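Local coordinates for protein phosphoserine aminotransferase SerC (Cytophaga hutchinsonii ATCC 33406, PDB 3FFR) that probably catalyses the pyridoxal-phosphate-dependent amino transfer between O-phosphoserine and 2-oxoglutarate, a step of serine biosynthesis, at residues P148-N153 with D294-S299; T137-S142 with S299-V304; C89-F94 with K118-A123; V166-S171 with D183-S188. All coordinates share one frame; numbering follows the deposited sequence.

Contact 1. Residues P148-N153 with D294-S299; sequences PVEDIN and DAKLRS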
loop_
_atom_site.group_PDB
_atom_site.type_symbol
_atom_site.label_atom_id
_atom_site.label_comp_id
_atom_site.label_asym_id
_atom_site.label_seq_id
_atom_site.Cartn_x
_atom_site.Cartn_y
_atom_site.Cartn_z
ATOM N N PRO A 148 5.981 1.573 -28.733
ATOM C CA PRO A 148 4.886 0.734 -29.226
ATOM C C PRO A 148 5.185 -0.760 -29.147
ATOM O O PRO A 148 6.331 -1.162 -29.144
ATOM C CB PRO A 148 4.743 1.169 -30.659
ATOM C CG PRO A 148 5.154 2.580 -30.653
ATOM C CD PRO A 148 6.342 2.611 -29.725
ATOM N N VAL A 149 4.119 -1.551 -29.086
ATOM C CA VAL A 149 4.248 -3.004 -28.927
ATOM C C VAL A 149 5.140 -3.623 -29.995
ATOM O O VAL A 149 5.937 -4.511 -29.705
ATOM C CB VAL A 149 2.854 -3.681 -28.827
ATOM C CG1 VAL A 149 2.957 -5.214 -28.905
ATOM C CG2 VAL A 149 2.170 -3.262 -27.485
ATOM N N GLU A 150 5.058 -3.110 -31.224
ATOM C CA GLU A 150 5.860 -3.674 -32.306
ATOM C C GLU A 150 7.343 -3.489 -32.008
ATOM O O GLU A 150 8.168 -4.331 -32.357
ATOM C CB GLU A 150 5.494 -3.091 -33.691
ATOM C CG GLU A 150 5.714 -1.599 -33.852
ATOM C CD GLU A 150 5.326 -1.108 -35.242
ATOM O OE1 GLU A 150 5.060 -1.966 -36.119
ATOM O OE2 GLU A 150 5.297 0.127 -35.448
ATOM N N ASP A 151 7.669 -2.398 -31.331
ATOM C CA ASP A 151 9.078 -2.125 -30.961
ATOM C C ASP A 151 9.466 -2.991 -29.750
ATOM O O ASP A 151 10.560 -3.562 -29.666
ATOM C CB ASP A 151 9.317 -0.641 -30.689
ATOM C CG ASP A 151 9.274 0.236 -31.967
ATOM O OD1 ASP A 151 9.335 -0.277 -33.110
ATOM O OD2 ASP A 151 9.202 1.456 -31.784
ATOM N N ILE A 152 8.543 -3.094 -28.801
ATOM C CA ILE A 152 8.768 -3.946 -27.612
ATOM C C ILE A 152 9.103 -5.379 -28.051
ATOM O O ILE A 152 9.974 -6.064 -27.492
ATOM C CB ILE A 152 7.514 -3.948 -26.693
ATOM C CG1 ILE A 152 7.446 -2.559 -26.023
ATOM C CG2 ILE A 152 7.567 -5.106 -25.623
ATOM C CD1 ILE A 152 6.398 -2.298 -25.044
ATOM N N ASN A 153 8.387 -5.812 -29.077
ATOM C CA ASN A 153 8.482 -7.184 -29.563
ATOM C C ASN A 153 9.828 -7.540 -30.164
ATOM O O ASN A 153 10.107 -8.717 -30.401
ATOM C CB ASN A 153 7.380 -7.494 -30.597
ATOM C CG ASN A 153 6.013 -7.663 -29.966
ATOM O OD1 ASN A 153 5.891 -7.782 -28.743
ATOM N ND2 ASN A 153 4.973 -7.691 -30.803
ATOM N N ASP A 294 8.771 12.574 -33.170
ATOM C CA ASP A 294 8.427 11.359 -33.931
ATOM C C ASP A 294 7.002 10.925 -33.619
ATOM O O ASP A 294 6.693 10.425 -32.509
ATOM C CB ASP A 294 9.451 10.234 -33.684
ATOM C CG ASP A 294 9.190 8.984 -34.510
ATOM O OD1 ASP A 294 8.076 8.804 -35.034
ATOM O OD2 ASP A 294 10.103 8.136 -34.585
ATOM N N ALA A 295 6.121 11.146 -34.589
ATOM C CA ALA A 295 4.688 10.890 -34.388
ATOM C C ALA A 295 4.381 9.480 -33.969
ATOM O O ALA A 295 3.439 9.246 -33.210
ATOM C CB ALA A 295 3.856 11.289 -35.667
ATOM N N LYS A 296 5.201 8.528 -34.419
ATOM C CA LYS A 296 4.946 7.121 -34.097
ATOM C C LYS A 296 5.148 6.869 -32.628
ATOM O O LYS A 296 4.564 5.951 -32.067
ATOM C CB LYS A 296 5.838 6.137 -34.882
ATOM C CG LYS A 296 5.872 4.709 -34.259
ATOM C CD LYS A 296 6.917 3.780 -34.909
ATOM C CE LYS A 296 7.198 2.473 -34.129
ATOM N NZ LYS A 296 8.191 1.590 -34.895
ATOM N N LEU A 297 5.949 7.709 -31.997
ATOM C CA LEU A 297 6.295 7.487 -30.590
ATOM C C LEU A 297 5.569 8.376 -29.593
ATOM O O LEU A 297 5.887 8.396 -28.404
ATOM C CB LEU A 297 7.825 7.603 -30.418
ATOM C CG LEU A 297 8.672 6.682 -31.303
ATOM C CD1 LEU A 297 10.169 6.900 -31.023
ATOM C CD2 LEU A 297 8.246 5.212 -31.157
ATOM N N ARG A 298 4.584 9.105 -30.084
ATOM C CA ARG A 298 3.808 9.964 -29.216
ATOM C C ARG A 298 2.775 9.137 -28.464
ATOM O O ARG A 298 2.075 8.295 -29.056
ATOM C CB ARG A 298 3.101 11.039 -30.027
ATOM C CG ARG A 298 4.039 12.032 -30.662
ATOM C CD ARG A 298 3.268 12.994 -31.536
ATOM N NE ARG A 298 4.212 13.774 -32.339
ATOM C CZ ARG A 298 3.888 14.410 -33.453
ATOM N NH1 ARG A 298 2.655 14.338 -33.896
ATOM N NH2 ARG A 298 4.814 15.058 -34.140
ATOM N N SER A 299 2.694 9.378 -27.163
ATOM C CA SER A 299 1.744 8.646 -26.322
ATOM C C SER A 299 0.301 8.927 -26.648
ATOM O O SER A 299 -0.069 10.079 -26.887
ATOM C CB SER A 299 1.960 8.997 -24.840
ATOM O OG SER A 299 1.005 8.335 -24.010
#
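Lys296 NZ is gripped by two acidic side chains of segment 148-153, and the grip is unequal. Its firm bond goes to Asp151 OD1 at 2.8 Å, approached on the syn side and 23° out of the carboxylate plane. Asp151 OD2 and Glu150 OE2 each add a weak bond, both 3.3 Å from Lys296 NZ. The lysine reaches both acids tip to tip: its CG is anti to the backbone N (chi1 163°), and the chain beyond is extended. Lys296 is deposited in two conformers, so this network describes one of them.

The salt bridges tie the start of the short helix 149-152, with Pro148 at its N-cap position, to a 3-10 turn in the loop between strands 288-290 and 302-307. An Asx turn shapes that loop, Asp294 OD1 accepting from Lys296 N at 3.0 Å. An alanine in place of Asp151 would probably leave the ammonium of Lys296 with only the weak Glu150 bond on this helix, its tip freer to swing into solvent.

Beside the charges lies an apolar patch. Pro148 CD meets Leu297 CD2 at 3.5 Å, the two side chains crossing at about a right angle, while Pro148 CG rests 3.7 Å from Lys296 O. On the exposed flank Glu150 OE2 also bonds weakly to a polyether, probably from the crystallisation liquor.

Contact 2. Residues T137-S142 with S299-V304; sequences THNETS and SMTTIV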
loop_
_atom_site.group_PDB
_atom_site.type_symbol
_atom_site.label_atom_id
_atom_site.label_comp_id
_atom_site.label_asym_id
_atom_site.label_seq_id
_atom_site.Cartn_x
_atom_site.Cartn_y
_atom_site.Cartn_z
ATOM N N THR A 137 9.946 0.667 -20.893
ATOM C CA THR A 137 8.851 1.529 -20.420
ATOM C C THR A 137 7.933 1.816 -21.583
ATOM O O THR A 137 8.308 2.542 -22.529
ATOM C CB THR A 137 9.405 2.789 -19.796
ATOM O OG1 THR A 137 10.156 2.441 -18.614
ATOM C CG2 THR A 137 8.289 3.754 -19.430
ATOM N N HIS A 138 6.736 1.242 -21.537
ATOM C CA HIS A 138 5.804 1.429 -22.667
ATOM C C HIS A 138 5.394 2.883 -22.808
ATOM O O HIS A 138 5.215 3.413 -23.918
ATOM C CB HIS A 138 4.544 0.547 -22.567
ATOM C CG HIS A 138 3.533 0.911 -23.590
ATOM N ND1 HIS A 138 2.498 1.803 -23.328
ATOM C CD2 HIS A 138 3.509 0.682 -24.921
ATOM C CE1 HIS A 138 1.845 2.030 -24.450
ATOM N NE2 HIS A 138 2.448 1.373 -25.435
ATOM N N ASN A 139 5.229 3.543 -21.672
ATOM C CA ASN A 139 4.773 4.942 -21.640
ATOM C C ASN A 139 5.542 5.775 -20.621
ATOM O O ASN A 139 5.350 5.616 -19.401
ATOM C CB ASN A 139 3.261 5.011 -21.398
ATOM C CG ASN A 139 2.646 6.316 -21.913
ATOM O OD1 ASN A 139 2.667 6.593 -23.141
ATOM N ND2 ASN A 139 2.122 7.127 -21.012
ATOM N N GLU A 140 6.488 6.577 -21.103
ATOM C CA GLU A 140 7.334 7.403 -20.200
ATOM C C GLU A 140 6.533 8.661 -19.949
ATOM O O GLU A 140 6.517 9.612 -20.737
ATOM C CB GLU A 140 8.719 7.694 -20.817
ATOM C CG GLU A 140 9.587 8.639 -20.004
ATOM C CD GLU A 140 9.804 8.209 -18.566
ATOM O OE1 GLU A 140 10.457 7.164 -18.333
ATOM O OE2 GLU A 140 9.357 8.977 -17.705
ATOM N N THR A 141 5.857 8.615 -18.814
ATOM C CA THR A 141 4.864 9.610 -18.430
ATOM C C THR A 141 5.438 11.028 -18.311
ATOM O O THR A 141 4.738 12.022 -18.496
ATOM C CB THR A 141 4.237 9.223 -17.069
ATOM O OG1 THR A 141 4.044 7.805 -17.014
ATOM C CG2 THR A 141 2.885 9.939 -16.838
ATOM N N SER A 142 6.723 11.106 -18.008
ATOM C CA SER A 142 7.358 12.418 -17.847
ATOM C C SER A 142 7.480 13.179 -19.170
ATOM O O SER A 142 7.317 14.407 -19.203
ATOM C CB SER A 142 8.744 12.317 -17.189
ATOM O OG SER A 142 9.655 11.549 -17.958
ATOM N N SER A 299 2.694 9.378 -27.163
ATOM C CA SER A 299 1.744 8.646 -26.322
ATOM C C SER A 299 0.301 8.927 -26.648
ATOM O O SER A 299 -0.069 10.079 -26.887
ATOM C CB SER A 299 1.960 8.997 -24.840
ATOM O OG SER A 299 1.005 8.335 -24.010
HETATM N N MSE A 300 -0.503 7.878 -26.690
HETATM C CA MSE A 300 -1.958 8.025 -26.879
HETATM C C MSE A 300 -2.711 8.331 -25.559
HETATM O O MSE A 300 -3.859 8.801 -25.573
HETATM C CB MSE A 300 -2.542 6.741 -27.500
HETATM C CG MSE A 300 -2.051 6.381 -28.849
HETATM SE SE MSE A 300 -3.030 7.540 -30.151
HETATM C CE MSE A 300 -2.413 6.650 -31.775
ATOM N N THR A 301 -2.062 8.071 -24.408
ATOM C CA THR A 301 -2.683 8.193 -23.070
ATOM C C THR A 301 -2.259 9.380 -22.226
ATOM O O THR A 301 -3.011 9.874 -21.371
ATOM C CB THR A 301 -2.512 6.884 -22.251
ATOM O OG1 THR A 301 -1.117 6.536 -22.154
ATOM C CG2 THR A 301 -3.273 5.744 -22.919
ATOM N N THR A 302 -1.034 9.830 -22.458
ATOM C CA THR A 302 -0.524 11.024 -21.783
ATOM C C THR A 302 0.132 11.893 -22.856
ATOM O O THR A 302 1.298 11.706 -23.208
ATOM C CB THR A 302 0.467 10.688 -20.673
ATOM O OG1 THR A 302 1.628 10.076 -21.235
ATOM C CG2 THR A 302 -0.156 9.736 -19.610
ATOM N N ILE A 303 -0.659 12.837 -23.366
ATOM C CA ILE A 303 -0.245 13.695 -24.497
ATOM C C ILE A 303 0.496 14.925 -24.010
ATOM O O ILE A 303 -0.047 15.763 -23.295
ATOM C CB ILE A 303 -1.474 14.061 -25.373
ATOM C CG1 ILE A 303 -2.157 12.770 -25.870
ATOM C CG2 ILE A 303 -1.102 14.978 -26.547
ATOM C CD1 ILE A 303 -3.529 12.976 -26.568
ATOM N N VAL A 304 1.750 15.023 -24.430
ATOM C CA VAL A 304 2.624 16.108 -24.027
ATOM C C VAL A 304 2.819 17.119 -25.154
ATOM O O VAL A 304 3.166 16.786 -26.304
ATOM C CB VAL A 304 3.957 15.544 -23.509
ATOM C CG1 VAL A 304 4.914 16.696 -23.061
ATOM C CG2 VAL A 304 3.649 14.568 -22.335
#
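Asn139 takes part in both hydrogen bonds that cross between the segments, one at each end of its amide. Its OD1 accepts from Ser299 OG at 2.6 Å, the donor tilted 17° from the carbonyl plane. Its ND2 donates to Thr302 OG1 at 3.0 Å, with an N-H...O angle of 151°. CG is anti to the backbone N (chi1 -156°), and lies 3.3 Å from Ser299 OG. Ser170 OG and Ser146 OG also bond to this buried amide, at ND2 and OD1 respectively, so its rotation is well fixed.

A second set of bonds lies within segment 299-304. Ser299 OG accepts from Thr301 N at 3.1 Å and from Thr302 N at 3.0 Å, which makes an ST turn and an ST motif together. The turn leads into strand 302-307 of the five-stranded sheet, whereas segment 137-142 begins at the last residue of strand 133-137 in the seven-stranded sheet; the contact thus joins the two sheets of a fold-type-I aminotransferase. A leucine in place of Asn139 would probably leave Ser299 OG without its acceptor and Thr302 OG1 without its donor, deep in the protein.

Apolar packing is slight: Thr141 CG2 meets Thr302 CG2 at 4.1 Å, the side chains crossing at about a right angle. Thr141 OG1 turns to other partners, bonding to Ser170 OG and to O3 of the pyridoxal phosphate carried by Lys191.

Contact 3. Residues C89-F94 with K118-A123; sequences CVNGSF and KGFYPA. With SER (serine), chain B.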
loop_
_atom_site.group_PDB
_atom_site.type_symbol
_atom_site.label_atom_id
_atom_site.label_comp_id
_atom_site.label_asym_id
_atom_site.label_seq_id
_atom_site.Cartn_x
_atom_site.Cartn_y
_atom_site.Cartn_z
ATOM N N CYS A 89 16.116 0.533 -20.716
ATOM C CA CYS A 89 15.919 1.635 -21.681
ATOM C C CYS A 89 15.479 2.851 -20.879
ATOM O O CYS A 89 14.431 2.820 -20.224
ATOM C CB CYS A 89 14.859 1.297 -22.742
ATOM S SG CYS A 89 15.503 0.203 -24.035
ATOM N N VAL A 90 16.278 3.906 -20.932
ATOM C CA VAL A 90 16.037 5.124 -20.142
ATOM C C VAL A 90 15.855 6.344 -21.028
ATOM O O VAL A 90 16.743 6.661 -21.831
ATOM C CB VAL A 90 17.215 5.364 -19.153
ATOM C CG1 VAL A 90 17.076 6.732 -18.428
ATOM C CG2 VAL A 90 17.313 4.184 -18.148
ATOM N N ASN A 91 14.707 6.996 -20.885
ATOM C CA ASN A 91 14.416 8.196 -21.698
ATOM C C ASN A 91 13.626 9.252 -20.971
ATOM O O ASN A 91 13.092 10.196 -21.557
ATOM C CB ASN A 91 13.734 7.840 -23.027
ATOM C CG ASN A 91 12.347 7.267 -22.839
ATOM O OD1 ASN A 91 11.977 6.847 -21.741
ATOM N ND2 ASN A 91 11.555 7.281 -23.908
ATOM N N GLY A 92 13.520 9.086 -19.671
ATOM C CA GLY A 92 12.797 10.060 -18.853
ATOM C C GLY A 92 12.884 9.739 -17.384
ATOM O O GLY A 92 13.591 8.814 -16.956
ATOM N N SER A 93 12.137 10.511 -16.617
ATOM C CA SER A 93 12.238 10.442 -15.159
ATOM C C SER A 93 11.869 9.119 -14.511
ATOM O O SER A 93 12.523 8.681 -13.533
ATOM C CB SER A 93 11.437 11.558 -14.519
ATOM O OG SER A 93 11.884 12.812 -15.002
ATOM N N PHE A 94 10.831 8.482 -15.041
ATOM C CA PHE A 94 10.381 7.198 -14.458
ATOM C C PHE A 94 11.324 6.058 -14.831
ATOM O O PHE A 94 11.785 5.317 -13.956
ATOM C CB PHE A 94 8.934 6.921 -14.814
ATOM C CG PHE A 94 8.018 7.901 -14.166
ATOM C CD1 PHE A 94 7.646 7.731 -12.851
ATOM C CD2 PHE A 94 7.633 9.043 -14.821
ATOM C CE1 PHE A 94 6.825 8.661 -12.227
ATOM C CE2 PHE A 94 6.842 9.994 -14.214
ATOM C CZ PHE A 94 6.417 9.808 -12.920
ATOM N N LYS A 118 12.548 12.082 -26.551
ATOM C CA LYS A 118 12.812 11.110 -27.617
ATOM C C LYS A 118 12.588 9.674 -27.187
ATOM O O LYS A 118 12.499 9.344 -26.012
ATOM C CB LYS A 118 14.231 11.278 -28.171
ATOM C CG LYS A 118 14.407 12.579 -28.917
ATOM C CD LYS A 118 15.793 12.778 -29.372
ATOM C CE LYS A 118 15.871 14.010 -30.274
ATOM N NZ LYS A 118 17.267 14.205 -30.749
ATOM N N GLY A 119 12.517 8.826 -28.200
ATOM C CA GLY A 119 12.310 7.403 -28.003
ATOM C C GLY A 119 13.414 6.573 -28.604
ATOM O O GLY A 119 14.518 7.070 -28.905
ATOM N N PHE A 120 13.103 5.299 -28.793
ATOM C CA PHE A 120 14.062 4.286 -29.237
ATOM C C PHE A 120 13.773 3.686 -30.603
ATOM O O PHE A 120 12.615 3.556 -31.025
ATOM C CB PHE A 120 14.107 3.150 -28.199
ATOM C CG PHE A 120 14.601 3.608 -26.862
ATOM C CD1 PHE A 120 15.958 3.747 -26.621
ATOM C CD2 PHE A 120 13.709 3.973 -25.861
ATOM C CE1 PHE A 120 16.402 4.208 -25.384
ATOM C CE2 PHE A 120 14.163 4.442 -24.647
ATOM C CZ PHE A 120 15.506 4.549 -24.416
ATOM N N TYR A 121 14.866 3.295 -31.251
ATOM C CA TYR A 121 14.851 2.690 -32.604
ATOM C C TYR A 121 15.578 1.350 -32.466
ATOM O O TYR A 121 16.805 1.294 -32.468
ATOM C CB TYR A 121 15.471 3.631 -33.667
ATOM C CG TYR A 121 14.698 4.918 -33.644
ATOM C CD1 TYR A 121 13.515 5.059 -34.352
ATOM C CD2 TYR A 121 15.071 5.948 -32.802
ATOM C CE1 TYR A 121 12.760 6.224 -34.264
ATOM C CE2 TYR A 121 14.300 7.136 -32.703
ATOM C CZ TYR A 121 13.154 7.250 -33.438
ATOM O OH TYR A 121 12.384 8.401 -33.351
ATOM N N PRO A 122 14.802 0.281 -32.292
ATOM C CA PRO A 122 15.369 -1.004 -31.917
ATOM C C PRO A 122 16.405 -1.580 -32.840
ATOM O O PRO A 122 17.241 -2.348 -32.402
ATOM C CB PRO A 122 14.144 -1.934 -31.904
ATOM C CG PRO A 122 13.018 -1.070 -31.595
ATOM C CD PRO A 122 13.327 0.256 -32.215
ATOM N N ALA A 123 16.337 -1.212 -34.096
ATOM C CA ALA A 123 17.281 -1.766 -35.068
ATOM C C ALA A 123 18.716 -1.452 -34.629
ATOM O O ALA A 123 19.647 -2.194 -34.921
ATOM C CB ALA A 123 17.014 -1.182 -36.459
HETATM N N SER B . 5.352 10.319 -8.278
HETATM C CA SER B . 5.611 10.959 -9.582
HETATM C C SER B . 6.557 12.083 -9.328
HETATM O O SER B . 7.750 11.788 -9.378
HETATM C CB SER B . 4.331 11.414 -10.323
HETATM O OG SER B . 3.411 10.315 -10.590
HETATM O OXT SER B . 6.206 13.223 -9.043
HETATM O O HOH W 1 11.603 10.731 -23.630
#
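Asn91 faces Lys118 and Phe120 all along its length. Its CB lies 3.8 Å from Phe120 CE2, in an oblique approach to the ring. CG follows, near both that same ring carbon and Lys118 O, and at the tip ND2 donates to Lys118 O at 3.1 Å. The donor sits in the plane of the accepting carbonyl, though the amide of Asn91 is tilted 20° away from its partner. A chi1 of 67° puts CG between the backbone N and the carbonyl carbon, 3.8 Å from Lys118 O. One water doubles the link, donating to Asn91 O and to Lys118 O.

Phe120 is held further by strand 85-90. Cys89 SG stands 4.2 Å from the centroid of the Phe120 ring and only 5° off its normal, a sulfur-aromatic contact over the face, with Cys89 CB making a CH-pi contact beside it. At the ring edge, Phe120 CZ meets Val90 O at 3.6 Å.

Strand 85-90 of the large sheet leads through the Gly92 N-cap into helix 93-104, whose first turn sets the Phe94 ring edge against the bound serine, CZ 3.6 Å from its CA. Tyr329 and, from the second subunit, His36 and Arg37 hydrogen-bond to that serine, consistent with a fold-type-I active site.

Contact 4. Residues V166-S171 with D183-S188; sequences VDAVSS and DSVFFS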
loop_
_atom_site.group_PDB
_atom_site.type_symbol
_atom_site.label_atom_id
_atom_site.label_comp_id
_atom_site.label_asym_id
_atom_site.label_seq_id
_atom_site.Cartn_x
_atom_site.Cartn_y
_atom_site.Cartn_z
ATOM N N VAL A 166 7.823 -4.896 -18.700
ATOM C CA VAL A 166 7.304 -3.661 -19.282
ATOM C C VAL A 166 6.502 -2.847 -18.255
ATOM O O VAL A 166 5.536 -3.321 -17.655
ATOM C CB VAL A 166 6.423 -3.943 -20.521
ATOM C CG1 VAL A 166 5.966 -2.613 -21.162
ATOM C CG2 VAL A 166 7.158 -4.809 -21.561
ATOM N N ASP A 167 6.958 -1.619 -18.050
ATOM C CA ASP A 167 6.239 -0.611 -17.265
ATOM C C ASP A 167 5.166 -0.028 -18.179
ATOM O O ASP A 167 5.470 0.589 -19.207
ATOM C CB ASP A 167 7.247 0.422 -16.735
ATOM C CG ASP A 167 6.615 1.549 -15.960
ATOM O OD1 ASP A 167 5.448 1.902 -16.220
ATOM O OD2 ASP A 167 7.356 2.093 -15.113
ATOM N N ALA A 168 3.907 -0.329 -17.863
ATOM C CA ALA A 168 2.725 0.221 -18.616
ATOM C C ALA A 168 1.777 0.937 -17.639
ATOM O O ALA A 168 0.581 0.990 -17.805
ATOM C CB ALA A 168 2.002 -0.887 -19.405
ATOM N N VAL A 169 2.402 1.487 -16.615
ATOM C CA VAL A 169 1.759 2.177 -15.525
ATOM C C VAL A 169 0.798 3.250 -16.000
ATOM O O VAL A 169 -0.332 3.334 -15.537
ATOM C CB VAL A 169 2.801 2.771 -14.523
ATOM C CG1 VAL A 169 2.144 3.739 -13.520
ATOM C CG2 VAL A 169 3.582 1.638 -13.795
ATOM N N SER A 170 1.227 4.019 -16.987
ATOM C CA SER A 170 0.409 5.147 -17.465
ATOM C C SER A 170 -0.242 4.881 -18.805
ATOM O O SER A 170 -0.663 5.811 -19.519
ATOM C CB SER A 170 1.213 6.445 -17.470
ATOM O OG SER A 170 2.364 6.316 -18.302
ATOM N N SER A 171 -0.359 3.604 -19.159
ATOM C CA SER A 171 -0.989 3.248 -20.442
ATOM C C SER A 171 -1.954 2.058 -20.443
ATOM O O SER A 171 -2.949 2.086 -21.157
ATOM C CB SER A 171 0.079 3.033 -21.508
ATOM O OG SER A 171 0.983 2.023 -21.121
ATOM N N ASP A 183 7.756 -11.065 -20.692
ATOM C CA ASP A 183 7.579 -11.948 -19.547
ATOM C C ASP A 183 6.746 -11.352 -18.414
ATOM O O ASP A 183 6.250 -12.071 -17.544
ATOM C CB ASP A 183 8.956 -12.361 -19.017
ATOM C CG ASP A 183 9.783 -13.099 -20.087
ATOM O OD1 ASP A 183 9.455 -14.298 -20.361
ATOM O OD2 ASP A 183 10.766 -12.490 -20.606
ATOM N N SER A 184 6.557 -10.052 -18.462
ATOM C CA SER A 184 5.862 -9.373 -17.367
ATOM C C SER A 184 5.531 -7.945 -17.718
ATOM O O SER A 184 6.217 -7.285 -18.518
ATOM C CB SER A 184 6.781 -9.390 -16.112
ATOM O OG SER A 184 6.309 -8.640 -14.990
ATOM N N VAL A 185 4.401 -7.533 -17.174
ATOM C CA VAL A 185 3.973 -6.138 -17.254
ATOM C C VAL A 185 3.426 -5.718 -15.897
ATOM O O VAL A 185 2.959 -6.541 -15.110
ATOM C CB VAL A 185 2.940 -5.920 -18.393
ATOM C CG1 VAL A 185 1.598 -6.555 -18.051
ATOM C CG2 VAL A 185 2.761 -4.435 -18.705
ATOM N N PHE A 186 3.524 -4.425 -15.607
ATOM C CA PHE A 186 3.004 -3.922 -14.346
ATOM C C PHE A 186 2.448 -2.532 -14.483
ATOM O O PHE A 186 2.750 -1.771 -15.413
ATOM C CB PHE A 186 4.084 -3.975 -13.244
ATOM C CG PHE A 186 5.317 -3.143 -13.553
ATOM C CD1 PHE A 186 6.382 -3.681 -14.251
ATOM C CD2 PHE A 186 5.393 -1.818 -13.164
ATOM C CE1 PHE A 186 7.521 -2.936 -14.542
ATOM C CE2 PHE A 186 6.535 -1.072 -13.453
ATOM C CZ PHE A 186 7.590 -1.630 -14.142
ATOM N N PHE A 187 1.575 -2.249 -13.542
ATOM C CA PHE A 187 0.935 -0.929 -13.439
ATOM C C PHE A 187 0.492 -0.642 -12.033
ATOM O O PHE A 187 0.617 -1.466 -11.113
ATOM C CB PHE A 187 -0.257 -0.824 -14.394
ATOM C CG PHE A 187 -1.399 -1.794 -14.127
ATOM C CD1 PHE A 187 -1.383 -3.078 -14.641
ATOM C CD2 PHE A 187 -2.497 -1.395 -13.413
ATOM C CE1 PHE A 187 -2.442 -3.983 -14.410
ATOM C CE2 PHE A 187 -3.563 -2.283 -13.167
ATOM C CZ PHE A 187 -3.536 -3.571 -13.684
ATOM N N SER A 188 0.036 0.584 -11.860
ATOM C CA SER A 188 -0.657 0.955 -10.609
ATOM C C SER A 188 -1.993 1.554 -11.024
ATOM O O SER A 188 -2.185 1.928 -12.188
ATOM C CB SER A 188 0.203 1.797 -9.671
ATOM O OG SER A 188 0.674 2.953 -10.273
#
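The ring of Phe186 carries Asp167 over one face: Asp167 CA is 3.9 Å from the ring centroid and 23° off the normal, a CH-pi contact displaced toward the rim. Asp167 CB comes within 3.3 Å of Phe186 CZ. Val166 O and Val169 CG2 approach the ring obliquely, and the Asp167 carboxylate is turned 50° from the ring plane. With CG between the backbone N and the carbonyl carbon (chi1 60°), Phe186 lies against its neighbour strand, where Ile73 and Ile77 of helix 70-81 also touch it.

These are adjacent parallel strands, 163-167 and 184-188, in the seven-stranded sheet of the large domain of a fold-type-I pyridoxal-phosphate enzyme. Three backbone bonds set the register: Val166 N to Ser184 O at 2.9 Å, Phe186 N to Val166 O at 3.1 Å, and Ala168 N to Phe186 O at 3.1 Å.

Where strand 163-167 ends, an Asx turn bends the chain, Asp167 OD1 accepting from Val169 N at 3.1 Å. The other oxygen, OD2, bonds to the pyridine N1 of the cofactor, as in the aspartate long known in this fold. The turn thus fixes one carboxylate oxygen while the second serves the cofactor, and the Phe186 ring backs the same side chain. Ser188 OG, hydrogen-bonded to the cofactor phosphate, also has Val169 CG1 packed 3.6 Å away.

In the fold
The four contacts run from core to surface, and their chemistry changes accordingly. Contact 4 lies deepest, its centre about 5 Å from the centre of the chain, and rests on backbone pairing and ring packing. Contact 2, also buried, is held by neutral hydrogen bonds between hydroxyls and an amide; it meets contact 4 through Thr141 and Ser170. Contact 3 is buried but farther out, binding a loop by an amide and an aromatic face at another strand of the sheet that contact 4 pairs. Contact 1, partly exposed, alone relies on salt bridges. It shares Ser299 with contact 2 and reaches contact 3 through Asp294 and Tyr121, whose OH probably hydrogen-bonds to the carboxylate.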